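Local coordinates for uncharacterized protein (Bordetella bronchiseptica, PDB 4XG0), which probably acts as a kinase of the DUF1537 family, using a sugar-binding and a nucleotide-binding domain to phosphorylate acid sugars in catabolic pathways, at residues Gly39-Gln44 with Gly241-Leu246; Val43-Ala48 with Arg248-Gly253; Val385-Leu390 with Gln418-Arg423. All blocks are in the same frame, centred on the assembly; numbering follows the deposited sequence.

Contact 1: Gly39-Gln44 with Gly241-Leu246; sequences GDTAVQ and GLAAPL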
loop_
_atom_site.group_PDB
_atom_site.type_symbol
_atom_site.label_atom_id
_atom_site.label_comp_id
_atom_site.label_asym_id
_atom_site.label_seq_id
_atom_site.Cartn_x
_atom_site.Cartn_y
_atom_site.Cartn_z
ATOM N N GLY A 39 17.146 -6.213 -4.713
ATOM C CA GLY A 39 16.739 -5.489 -5.917
ATOM C C GLY A 39 15.271 -5.706 -6.216
ATOM O O GLY A 39 14.543 -4.807 -6.633
ATOM N N ASP A 40 14.800 -6.929 -6.020
ATOM C CA ASP A 40 13.419 -7.190 -6.347
ATOM C C ASP A 40 12.489 -6.414 -5.422
ATOM O O ASP A 40 11.520 -5.795 -5.883
ATOM C CB ASP A 40 13.107 -8.686 -6.291
ATOM C CG ASP A 40 11.686 -8.985 -6.711
ATOM O OD1 ASP A 40 10.787 -8.977 -5.830
ATOM O OD2 ASP A 40 11.454 -9.188 -7.926
ATOM N N THR A 41 12.796 -6.414 -4.122
ATOM C CA THR A 41 11.934 -5.748 -3.137
ATOM C C THR A 41 11.990 -4.240 -3.349
ATOM O O THR A 41 10.966 -3.558 -3.398
ATOM C CB THR A 41 12.318 -6.075 -1.675
ATOM O OG1 THR A 41 13.660 -5.658 -1.415
ATOM C CG2 THR A 41 12.175 -7.566 -1.445
ATOM N N ALA A 42 13.194 -3.730 -3.551
ATOM C CA ALA A 42 13.340 -2.291 -3.776
ATOM C C ALA A 42 12.511 -1.797 -4.958
ATOM O O ALA A 42 11.928 -0.715 -4.878
ATOM C CB ALA A 42 14.766 -1.940 -3.961
ATOM N N VAL A 43 12.448 -2.547 -6.056
ATOM C CA VAL A 43 11.677 -2.037 -7.218
ATOM C C VAL A 43 10.186 -1.969 -6.884
ATOM O O VAL A 43 9.462 -1.122 -7.364
ATOM C CB VAL A 43 11.952 -2.848 -8.481
ATOM C CG1 VAL A 43 11.100 -2.295 -9.680
ATOM C CG2 VAL A 43 13.408 -2.707 -8.846
ATOM N N GLN A 44 9.735 -2.849 -5.988
ATOM C CA GLN A 44 8.347 -2.749 -5.557
ATOM C C GLN A 44 8.024 -1.474 -4.852
ATOM O O GLN A 44 6.923 -0.968 -4.986
ATOM C CB GLN A 44 7.946 -3.973 -4.749
ATOM C CG GLN A 44 7.974 -5.213 -5.595
ATOM C CD GLN A 44 7.092 -5.083 -6.873
ATOM O OE1 GLN A 44 5.946 -4.662 -6.814
ATOM N NE2 GLN A 44 7.648 -5.430 -8.008
ATOM N N GLY A 241 6.627 -11.446 -1.351
ATOM C CA GLY A 241 5.186 -11.384 -1.287
ATOM C C GLY A 241 4.686 -10.202 -0.507
ATOM O O GLY A 241 3.668 -9.648 -0.817
ATOM N N LEU A 242 5.452 -9.803 0.510
ATOM C CA LEU A 242 5.043 -8.727 1.403
ATOM C C LEU A 242 5.472 -7.342 0.904
ATOM O O LEU A 242 4.981 -6.318 1.380
ATOM C CB LEU A 242 5.608 -8.946 2.782
ATOM C CG LEU A 242 4.532 -9.375 3.771
ATOM C CD1 LEU A 242 5.173 -9.758 5.076
ATOM C CD2 LEU A 242 3.471 -8.360 4.040
ATOM N N ALA A 243 6.365 -7.310 -0.072
ATOM C CA ALA A 243 6.971 -6.036 -0.494
ATOM C C ALA A 243 6.013 -4.976 -1.004
ATOM O O ALA A 243 5.930 -3.877 -0.439
ATOM C CB ALA A 243 8.096 -6.288 -1.495
ATOM N N ALA A 244 5.279 -5.247 -2.071
ATOM C CA ALA A 244 4.371 -4.239 -2.601
ATOM C C ALA A 244 3.240 -3.893 -1.601
ATOM O O ALA A 244 2.902 -2.739 -1.407
ATOM C CB ALA A 244 3.839 -4.680 -3.912
ATOM N N PRO A 245 2.652 -4.902 -0.938
ATOM C CA PRO A 245 1.646 -4.581 0.073
ATOM C C PRO A 245 2.169 -3.605 1.134
ATOM O O PRO A 245 1.441 -2.689 1.490
ATOM C CB PRO A 245 1.331 -5.974 0.690
ATOM C CG PRO A 245 1.565 -6.887 -0.459
ATOM C CD PRO A 245 2.762 -6.350 -1.183
ATOM N N LEU A 246 3.404 -3.765 1.577
ATOM C CA LEU A 246 3.955 -2.885 2.591
ATOM C C LEU A 246 4.239 -1.512 1.996
ATOM O O LEU A 246 3.944 -0.494 2.626
ATOM C CB LEU A 246 5.233 -3.460 3.181
ATOM C CG LEU A 246 5.029 -4.640 4.107
ATOM C CD1 LEU A 246 6.377 -5.357 4.408
ATOM C CD2 LEU A 246 4.290 -4.164 5.414
#

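Contact 2: Val43-Ala48 with Arg248-Gly253; sequences VQFVRA and RVWAGG. With SO4 (sulfate ion), chain D.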
loop_
_atom_site.group_PDB
_atom_site.type_symbol
_atom_site.label_atom_id
_atom_site.label_comp_id
_atom_site.label_asym_id
_atom_site.label_seq_id
_atom_site.Cartn_x
_atom_site.Cartn_y
_atom_site.Cartn_z
ATOM N N VAL A 43 12.448 -2.547 -6.056
ATOM C CA VAL A 43 11.677 -2.037 -7.218
ATOM C C VAL A 43 10.186 -1.969 -6.884
ATOM O O VAL A 43 9.462 -1.122 -7.364
ATOM C CB VAL A 43 11.952 -2.848 -8.481
ATOM C CG1 VAL A 43 11.100 -2.295 -9.680
ATOM C CG2 VAL A 43 13.408 -2.707 -8.846
ATOM N N GLN A 44 9.735 -2.849 -5.988
ATOM C CA GLN A 44 8.347 -2.749 -5.557
ATOM C C GLN A 44 8.024 -1.474 -4.852
ATOM O O GLN A 44 6.923 -0.968 -4.986
ATOM C CB GLN A 44 7.946 -3.973 -4.749
ATOM C CG GLN A 44 7.974 -5.213 -5.595
ATOM C CD GLN A 44 7.092 -5.083 -6.873
ATOM O OE1 GLN A 44 5.946 -4.662 -6.814
ATOM N NE2 GLN A 44 7.648 -5.430 -8.008
ATOM N N PHE A 45 8.978 -0.937 -4.070
ATOM C CA PHE A 45 8.770 0.368 -3.472
ATOM C C PHE A 45 8.795 1.483 -4.479
ATOM O O PHE A 45 7.985 2.390 -4.376
ATOM C CB PHE A 45 9.729 0.605 -2.295
ATOM C CG PHE A 45 9.366 -0.192 -1.090
ATOM C CD1 PHE A 45 9.541 -1.545 -1.062
ATOM C CD2 PHE A 45 8.771 0.439 -0.009
ATOM C CE1 PHE A 45 9.188 -2.266 0.062
ATOM C CE2 PHE A 45 8.407 -0.300 1.117
ATOM C CZ PHE A 45 8.595 -1.615 1.130
ATOM N N VAL A 46 9.690 1.418 -5.462
ATOM C CA VAL A 46 9.709 2.391 -6.543
ATOM C C VAL A 46 8.365 2.432 -7.275
ATOM O O VAL A 46 7.860 3.515 -7.663
ATOM C CB VAL A 46 10.772 2.017 -7.554
ATOM C CG1 VAL A 46 10.602 2.850 -8.838
ATOM C CG2 VAL A 46 12.157 2.197 -6.972
ATOM N N ARG A 47 7.786 1.251 -7.474
ATOM C CA ARG A 47 6.546 1.099 -8.240
ATOM C C ARG A 47 5.351 1.661 -7.494
ATOM O O ARG A 47 4.339 2.042 -8.116
ATOM C CB ARG A 47 6.345 -0.366 -8.714
ATOM C CG ARG A 47 7.358 -0.734 -9.711
ATOM C CD ARG A 47 7.194 -2.117 -10.277
ATOM N NE ARG A 47 7.767 -2.166 -11.622
ATOM C CZ ARG A 47 7.983 -3.286 -12.310
ATOM N NH1 ARG A 47 8.508 -3.213 -13.530
ATOM N NH2 ARG A 47 7.679 -4.468 -11.779
ATOM N N ALA A 48 5.489 1.868 -6.188
ATOM C CA ALA A 48 4.461 2.519 -5.360
ATOM C C ALA A 48 4.722 4.021 -5.087
ATOM O O ALA A 48 4.046 4.679 -4.273
ATOM C CB ALA A 48 4.297 1.742 -4.098
ATOM N N ARG A 248 2.616 -0.070 -0.349
ATOM C CA ARG A 248 1.334 0.568 -0.412
ATOM C C ARG A 248 0.733 0.972 0.953
ATOM O O ARG A 248 0.172 2.066 1.105
ATOM C CB ARG A 248 0.352 -0.324 -1.186
ATOM C CG ARG A 248 0.691 -0.503 -2.661
ATOM C CD ARG A 248 -0.420 -1.162 -3.430
ATOM N NE ARG A 248 -0.418 -2.596 -3.181
ATOM C CZ ARG A 248 0.192 -3.490 -3.960
ATOM N NH1 ARG A 248 0.132 -4.771 -3.636
ATOM N NH2 ARG A 248 0.890 -3.112 -5.027
ATOM N N VAL A 249 0.857 0.113 1.960
ATOM C CA VAL A 249 0.245 0.442 3.218
ATOM C C VAL A 249 0.966 1.610 3.872
ATOM O O VAL A 249 0.340 2.518 4.387
ATOM C CB VAL A 249 0.235 -0.777 4.157
ATOM C CG1 VAL A 249 -0.108 -0.322 5.549
ATOM C CG2 VAL A 249 -0.794 -1.768 3.646
ATOM N N TRP A 250 2.283 1.594 3.796
ATOM C CA TRP A 250 3.072 2.659 4.378
ATOM C C TRP A 250 2.894 3.979 3.601
ATOM O O TRP A 250 2.937 5.067 4.187
ATOM C CB TRP A 250 4.532 2.237 4.461
ATOM C CG TRP A 250 4.811 1.291 5.628
ATOM C CD1 TRP A 250 4.093 1.193 6.789
ATOM C CD2 TRP A 250 5.870 0.324 5.733
ATOM N NE1 TRP A 250 4.643 0.208 7.608
ATOM C CE2 TRP A 250 5.728 -0.324 6.981
ATOM C CE3 TRP A 250 6.925 -0.055 4.894
ATOM C CZ2 TRP A 250 6.597 -1.322 7.406
ATOM C CZ3 TRP A 250 7.778 -1.022 5.306
ATOM C CH2 TRP A 250 7.609 -1.661 6.564
ATOM N N ALA A 251 2.668 3.894 2.293
ATOM C CA ALA A 251 2.304 5.080 1.522
ATOM C C ALA A 251 0.912 5.615 1.940
ATOM O O ALA A 251 0.695 6.812 2.069
ATOM C CB ALA A 251 2.314 4.731 0.023
ATOM N N GLY A 252 -0.041 4.713 2.159
ATOM C CA GLY A 252 -1.375 5.113 2.541
ATOM C C GLY A 252 -1.388 5.883 3.848
ATOM O O GLY A 252 -2.253 6.712 4.090
ATOM N N GLY A 253 -0.411 5.578 4.699
ATOM C CA GLY A 253 -0.285 6.276 5.966
ATOM C C GLY A 253 0.102 7.718 5.760
ATOM O O GLY A 253 -0.084 8.552 6.654
HETATM S S SO4 D . 1.585 -6.329 -6.927
HETATM O O1 SO4 D . 1.040 -6.833 -5.639
HETATM O O2 SO4 D . 2.963 -6.776 -7.208
HETATM O O3 SO4 D . 1.632 -4.861 -6.913
HETATM O O4 SO4 D . 0.753 -6.793 -8.043
#

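Contact 3: Val385-Leu390 with Gln418-Arg423; sequences VPLGTL and QAIRER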
loop_
_atom_site.group_PDB
_atom_site.type_symbol
_atom_site.label_atom_id
_atom_site.label_comp_id
_atom_site.label_asym_id
_atom_site.label_seq_id
_atom_site.Cartn_x
_atom_site.Cartn_y
_atom_site.Cartn_z
ATOM N N VAL A 385 -7.488 3.688 -17.037
ATOM C CA VAL A 385 -7.826 4.425 -15.835
ATOM C C VAL A 385 -6.521 5.059 -15.289
ATOM O O VAL A 385 -5.856 4.537 -14.372
ATOM C CB VAL A 385 -8.463 3.491 -14.793
ATOM C CG1 VAL A 385 -8.943 4.282 -13.574
ATOM C CG2 VAL A 385 -9.667 2.725 -15.424
ATOM N N PRO A 386 -6.108 6.169 -15.892
ATOM C CA PRO A 386 -4.790 6.721 -15.528
ATOM C C PRO A 386 -4.798 7.486 -14.224
ATOM O O PRO A 386 -5.836 8.027 -13.824
ATOM C CB PRO A 386 -4.499 7.701 -16.671
ATOM C CG PRO A 386 -5.876 8.087 -17.197
ATOM C CD PRO A 386 -6.666 6.804 -17.103
ATOM N N LEU A 387 -3.621 7.576 -13.609
ATOM C CA LEU A 387 -3.399 8.287 -12.349
ATOM C C LEU A 387 -2.261 9.273 -12.570
ATOM O O LEU A 387 -1.185 8.914 -13.096
ATOM C CB LEU A 387 -3.005 7.318 -11.237
ATOM C CG LEU A 387 -2.547 7.877 -9.878
ATOM C CD1 LEU A 387 -3.643 8.637 -9.223
ATOM C CD2 LEU A 387 -2.133 6.692 -8.997
ATOM N N GLY A 388 -2.507 10.526 -12.180
ATOM C CA GLY A 388 -1.526 11.581 -12.339
ATOM C C GLY A 388 -1.775 12.643 -11.294
ATOM O O GLY A 388 -2.484 12.409 -10.324
ATOM N N THR A 389 -1.130 13.796 -11.472
ATOM C CA THR A 389 -1.390 14.947 -10.645
ATOM C C THR A 389 -1.809 16.153 -11.502
ATOM O O THR A 389 -1.315 16.337 -12.604
ATOM C CB THR A 389 -0.163 15.302 -9.840
ATOM O OG1 THR A 389 0.978 15.475 -10.689
ATOM C CG2 THR A 389 0.136 14.170 -8.844
ATOM N N LEU A 390 -2.682 16.992 -10.962
ATOM C CA LEU A 390 -3.101 18.179 -11.697
ATOM C C LEU A 390 -1.936 19.102 -11.985
ATOM O O LEU A 390 -1.068 19.364 -11.140
ATOM C CB LEU A 390 -4.198 18.981 -10.991
ATOM C CG LEU A 390 -5.512 18.239 -10.775
ATOM C CD1 LEU A 390 -6.519 19.063 -9.996
ATOM C CD2 LEU A 390 -6.092 17.795 -12.104
ATOM N N GLN A 418 -8.372 3.698 -3.717
ATOM C CA GLN A 418 -7.314 3.032 -3.006
ATOM C C GLN A 418 -5.962 3.322 -3.670
ATOM O O GLN A 418 -4.973 3.528 -2.983
ATOM C CB GLN A 418 -7.610 1.523 -2.944
ATOM C CG GLN A 418 -6.475 0.694 -2.355
ATOM C CD GLN A 418 -6.776 -0.815 -2.258
ATOM O OE1 GLN A 418 -6.285 -1.486 -1.351
ATOM N NE2 GLN A 418 -7.537 -1.349 -3.215
ATOM N N ALA A 419 -5.934 3.374 -5.006
ATOM C CA ALA A 419 -4.698 3.620 -5.753
ATOM C C ALA A 419 -4.106 4.952 -5.390
ATOM O O ALA A 419 -2.887 5.086 -5.330
ATOM C CB ALA A 419 -4.950 3.573 -7.203
ATOM N N ILE A 420 -4.968 5.935 -5.172
ATOM C CA ILE A 420 -4.476 7.282 -4.834
ATOM C C ILE A 420 -3.858 7.211 -3.444
ATOM O O ILE A 420 -2.755 7.702 -3.195
ATOM C CB ILE A 420 -5.595 8.326 -4.873
ATOM C CG1 ILE A 420 -5.973 8.673 -6.327
ATOM C CG2 ILE A 420 -5.163 9.600 -4.164
ATOM C CD1 ILE A 420 -7.304 9.428 -6.470
ATOM N N ARG A 421 -4.578 6.587 -2.520
ATOM C CA ARG A 421 -4.125 6.560 -1.140
ATOM C C ARG A 421 -2.803 5.824 -1.027
ATOM O O ARG A 421 -1.939 6.211 -0.276
ATOM C CB ARG A 421 -5.147 5.854 -0.270
ATOM C CG ARG A 421 -6.442 6.559 -0.222
ATOM C CD ARG A 421 -7.303 6.123 0.929
ATOM N NE ARG A 421 -8.081 7.296 1.253
ATOM C CZ ARG A 421 -7.651 8.269 2.045
ATOM N NH1 ARG A 421 -6.483 8.174 2.672
ATOM N NH2 ARG A 421 -8.413 9.315 2.236
ATOM N N GLU A 422 -2.673 4.739 -1.791
ATOM C CA GLU A 422 -1.562 3.816 -1.636
ATOM C C GLU A 422 -0.349 4.112 -2.502
ATOM O O GLU A 422 0.511 3.273 -2.676
ATOM C CB GLU A 422 -2.057 2.407 -1.883
ATOM C CG GLU A 422 -3.025 1.986 -0.796
ATOM C CD GLU A 422 -3.425 0.531 -0.885
ATOM O OE1 GLU A 422 -3.313 -0.083 -1.976
ATOM O OE2 GLU A 422 -3.893 0.035 0.149
ATOM N N ARG A 423 -0.323 5.316 -3.079
ATOM C CA ARG A 423 0.835 5.798 -3.798
ATOM C C ARG A 423 1.488 6.902 -2.999
ATOM O O ARG A 423 0.794 7.738 -2.426
ATOM C CB ARG A 423 0.427 6.333 -5.164
ATOM C CG ARG A 423 1.536 7.030 -5.904
ATOM C CD ARG A 423 1.271 7.100 -7.380
ATOM N NE ARG A 423 1.337 5.764 -7.955
ATOM C CZ ARG A 423 2.438 5.228 -8.481
ATOM N NH1 ARG A 423 2.390 3.997 -8.960
ATOM N NH2 ARG A 423 3.578 5.910 -8.533
#

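Contact 1: Gly39-Gln44 with Gly241-Leu246
Q44 lies against the two alanines A243 and A244, its aliphatic stem over one and its amide beside the other. Q44 CB rests 4.0 Å from A243 CB. Beyond it the bend at chi2 (-55°) turns the amide toward helix 240-252 and sets Q44 OE1 3.6 Å from A244 CB, a van der Waals contact between a carbonyl oxygen and a methyl group. One turn earlier T41 adds its CA and CB, each 4.2 Å from A243 CB, so that this methyl sits between T41 and Q44. The T41 hydroxyl takes no part across the interface; it bonds back to the carbonyl oxygens of G37 and S38 in its own helix. Small residues on the 241-246 side let the segments run close, 8.6 Å between axes and only 20° from parallel. Both T41 and A243 also touch Y108 of strand 106-110, so the inner side of the pair is closed by the sheet, while Q44 lies toward the more open side. Two near-parallel helices, 35-47 and 240-252, packed side by side on one parallel beta-sheet form the layered alpha/beta arrangement of the sugar-binding domain.

Contact 2: Val43-Ala48 with Arg248-Gly253
F45 and W250 meet edge to edge, F45 CE2 standing 4.1 Å from W250 CE3. Each of these atoms lies at the edge of the other's ring and close to its plane, so this is an apolar edge contact and not a stack. It is the packed part of the interface: both rings are buried, and both rest on I28 of strand 28-32, with F45 reaching I30 and T52 as well. Where helix 35-47 has ended, A48 points its methyl at the other helix, and A48 CB comes within 4.5 Å of R248 CG, a looser touch at the edge of the core.

The outer side is polar and more open, for R248 is only partly buried; it also touches E422. Beyond its alkyl contact R248 turns at chi3 (-78°), which swings the guanidinium toward a sulfate ion probably picked up from the crystallisation liquor. Two nearly straight hydrogen bonds hold the ion: R248 NH1 to O1 of the sulfate, 3.0 Å, and R248 NH2 to O3 of the sulfate, 2.7 Å. Both nitrogens donate from one edge of the guanidinium, with O1 in its plane and O3 near it. Q44 OE1 merely borders the ion, oxygen to oxygen. Hydrocarbon packing thus joins the helices on the sheet side, while the paired N-H donors of R248 make the outer side a place suited to an anion.

Contact 3: Val385-Leu390 with Gln418-Arg423
Two torsions aim L387 at the helix: chi1 (172°) swings CG away from the backbone N and across from strand 385-391 to helix 412-421, and chi2 (63°) sends the two methyls to different neighbours. R423 is likewise extended at its first torsion, which brings its chain out to meet the leucine. L387 CD1 goes to I420, 3.7 Å from I420 CG1, the two side chains running obliquely to each other. L387 CD2 goes to R423, where it lies 3.7 Å from R423 NE and 3.8 Å from R423 CD. It approaches the guanidinium at a slant. L387 CD2 is also 4.1 Å from A419 O, and the A419 side chain points toward the strand. L387 is therefore the single residue of its segment that makes the contact, set into the angle between the last turn of the helix and the chain that follows.

R423 comes just after that helix, E422 being the first residue to leave helical backbone angles. Its chain runs past L387 in the opposite direction, and the bend at chi3 (-68°) puts NE over against L387 CD2, next to CD. I420 also leans on V259 of strand 259-263, while L387 touches V401 of strand 399-403, so the leucine-isoleucine pair belongs to the hydrophobic layer between sheet and helix of the nucleotide-binding domain. The chemistry changes across one leucine: plain hydrocarbon at CD1, and at CD2 the CD and NE of an arginine, where the guanidinium begins. L387 thus anchors the inner part of R423, and the probably positive end is left to meet the backbone oxygen of R47 in a weak hydrogen bond and D379 in a long, weak ion pair.

From the N terminus, helix 35-47 supplies the first segments of contacts 1 and 2, which share V43 and Q44. The chain then runs through most of the parallel sheet of the sugar-binding domain before helix 240-252 returns to close contact 1 and, about two turns on, contact 2. The two loops end in the order they begin, so they cross and do not nest; their centres are about 8 Å apart. Contact 3 follows in series, separate from both, a short loop within the nucleotide-binding domain that joins strand 385-391 to the end of helix 412-421. It still touches contact 2: E422 meets R248 and A251, and A48 shares backbone hydrogen bonding with R424, so the C-terminal tail ties the two domains together.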